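Local coordinates for putative lipoprotein (Pseudomonas protegens, PDB 4KT3), which probably serves as the immunity protein of a type VI secretion pair, binding and neutralising its partner peptidoglycan glycoside hydrolase effector, at residues L82-L87 / W93-C98. Numbering follows the deposited sequence.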
# COMPACT_ATOMS: atom_id res chain seq x y z
N LEU B 82 2.33 -2.99 -2.33
CA LEU B 82 1.48 -2.08 -3.07
C LEU B 82 2.03 -2.09 -4.49
O LEU B 82 3.19 -1.75 -4.70
CB LEU B 82 1.53 -0.66 -2.49
CG LEU B 82 0.76 0.41 -3.27
CD1 LEU B 82 -0.72 0.07 -3.42
CD2 LEU B 82 0.89 1.80 -2.60
N PHE B 83 1.21 -2.49 -5.45
CA PHE B 83 1.66 -2.73 -6.81
C PHE B 83 0.91 -1.87 -7.80
O PHE B 83 -0.27 -1.56 -7.61
CB PHE B 83 1.44 -4.20 -7.18
CG PHE B 83 2.12 -5.16 -6.25
CD1 PHE B 83 1.45 -5.67 -5.15
CD2 PHE B 83 3.43 -5.55 -6.48
CE1 PHE B 83 2.09 -6.56 -4.28
CE2 PHE B 83 4.08 -6.44 -5.61
CZ PHE B 83 3.40 -6.94 -4.52
N SER B 84 1.59 -1.51 -8.89
CA SER B 84 0.98 -0.84 -10.02
C SER B 84 1.22 -1.70 -11.26
O SER B 84 2.36 -2.09 -11.54
CB SER B 84 1.58 0.55 -10.23
OG SER B 84 1.29 1.42 -9.13
N VAL B 85 0.14 -2.00 -11.99
CA VAL B 85 0.21 -2.79 -13.21
C VAL B 85 -0.22 -1.93 -14.41
O VAL B 85 -1.31 -1.36 -14.39
CB VAL B 85 -0.74 -4.00 -13.13
CG1 VAL B 85 -0.68 -4.81 -14.41
CG2 VAL B 85 -0.41 -4.88 -11.91
N SER B 86 0.62 -1.83 -15.43
CA SER B 86 0.29 -1.01 -16.58
C SER B 86 -0.81 -1.62 -17.42
O SER B 86 -0.74 -2.78 -17.77
CB SER B 86 1.50 -0.76 -17.48
OG SER B 86 1.07 -0.36 -18.78
N LEU B 87 -1.82 -0.81 -17.74
CA LEU B 87 -2.90 -1.25 -18.60
C LEU B 87 -2.42 -1.57 -20.01
O LEU B 87 -3.01 -2.40 -20.69
CB LEU B 87 -3.95 -0.14 -18.74
CG LEU B 87 -4.97 0.05 -17.63
CD1 LEU B 87 -4.28 0.56 -16.39
CD2 LEU B 87 -6.03 1.04 -18.10
N TRP B 93 5.10 -2.99 -11.02
CA TRP B 93 6.02 -2.44 -10.03
C TRP B 93 5.46 -2.55 -8.62
O TRP B 93 4.28 -2.35 -8.39
CB TRP B 93 6.29 -0.96 -10.31
CG TRP B 93 7.16 -0.70 -11.49
CD1 TRP B 93 6.81 -0.77 -12.81
CD2 TRP B 93 8.54 -0.33 -11.46
NE1 TRP B 93 7.89 -0.46 -13.60
CE2 TRP B 93 8.96 -0.20 -12.80
CE3 TRP B 93 9.46 -0.11 -10.43
CZ2 TRP B 93 10.27 0.16 -13.13
CZ3 TRP B 93 10.75 0.25 -10.77
CH2 TRP B 93 11.14 0.37 -12.11
N GLU B 94 6.34 -2.85 -7.67
CA GLU B 94 6.04 -2.64 -6.27
C GLU B 94 6.51 -1.23 -5.97
O GLU B 94 7.71 -0.94 -6.08
CB GLU B 94 6.77 -3.66 -5.40
CG GLU B 94 6.03 -4.02 -4.11
CD GLU B 94 6.07 -2.91 -3.07
OE1 GLU B 94 6.98 -2.06 -3.14
OE2 GLU B 94 5.18 -2.86 -2.19
N ILE B 95 5.59 -0.34 -5.61
CA ILE B 95 5.88 1.09 -5.65
C ILE B 95 6.29 1.71 -4.30
O ILE B 95 6.50 2.92 -4.20
CB ILE B 95 4.74 1.90 -6.32
CG1 ILE B 95 3.40 1.73 -5.60
CG2 ILE B 95 4.59 1.48 -7.77
CD1 ILE B 95 2.35 2.74 -6.05
N ASN B 96 6.44 0.87 -3.28
CA ASN B 96 7.08 1.31 -2.04
C ASN B 96 8.57 0.95 -2.05
O ASN B 96 9.42 1.80 -1.79
CB ASN B 96 6.37 0.71 -0.83
CG ASN B 96 5.10 1.44 -0.51
OD1 ASN B 96 5.01 2.65 -0.71
ND2 ASN B 96 4.10 0.72 -0.04
N SER B 97 8.89 -0.29 -2.39
CA SER B 97 10.27 -0.73 -2.56
C SER B 97 10.85 -0.29 -3.91
O SER B 97 12.05 -0.34 -4.11
CB SER B 97 10.36 -2.25 -2.44
OG SER B 97 9.67 -2.88 -3.51
N CYS B 98 9.97 0.13 -4.81
CA CYS B 98 10.37 0.56 -6.15
C CYS B 98 11.15 -0.53 -6.91
O CYS B 98 12.26 -0.31 -7.41
CB CYS B 98 11.14 1.88 -6.10
SG CYS B 98 10.03 3.29 -5.79
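The carboxylate of E94 reaches across to the backbone of strand 78-86 and is gripped at both oxygens. Its OE2 accepts the backbone N-H of L82 (L82 N to E94 OE2, 2.9 Å) on the anti side, the donor tilted 35° out of the carboxylate plane, and also binds the hydroxyl of Y163 of the partner chain. OE1 gathers three donors from the turn that follows: the backbone N of N96, and both N and OG of S97. S97 N, 2.7 Å from E94 OE1, arrives nearly along the C-O axis, while N96 N and S97 OG approach from opposite sides of the carboxylate plane, each well out of it. A bend at chi2 (-73°) folds the glutamate back toward L82, and these bonds would hold its carboxylate in one orientation; so many donors would probably favour the charged form. The aliphatic part of the E94 side chain passes the ring of F83, whose CE2 lies 3.5 Å from E94 CG. The F83 side chain also packs on L28 and L32 of helix 21-34.

On the sheet face carrying S84 and W93, I95 packs against L82 and S84. With its CG1 between backbone N and carbonyl carbon (chi1 59°), I95 sets CG1 3.8 Å from L82 CG, and CD1 3.5 Å from S84 OG, a hydroxyl hydrogen-bonded to D64.

S84 and W93 exchange two backbone hydrogen bonds, S84 N to W93 O and W93 N to S84 O, both 2.9 Å, and I95 N donates to L82 O where strand 92-94 has already ended. N96 ND2 also meets Y163 of the partner chain, placing this turn at the interface of the effector-immunity complex. The pairing is that of an antiparallel beta hairpin, with F83 and E94 a non-hydrogen-bonded pair, within the five-stranded sheet of this Tgi2PP-family protein.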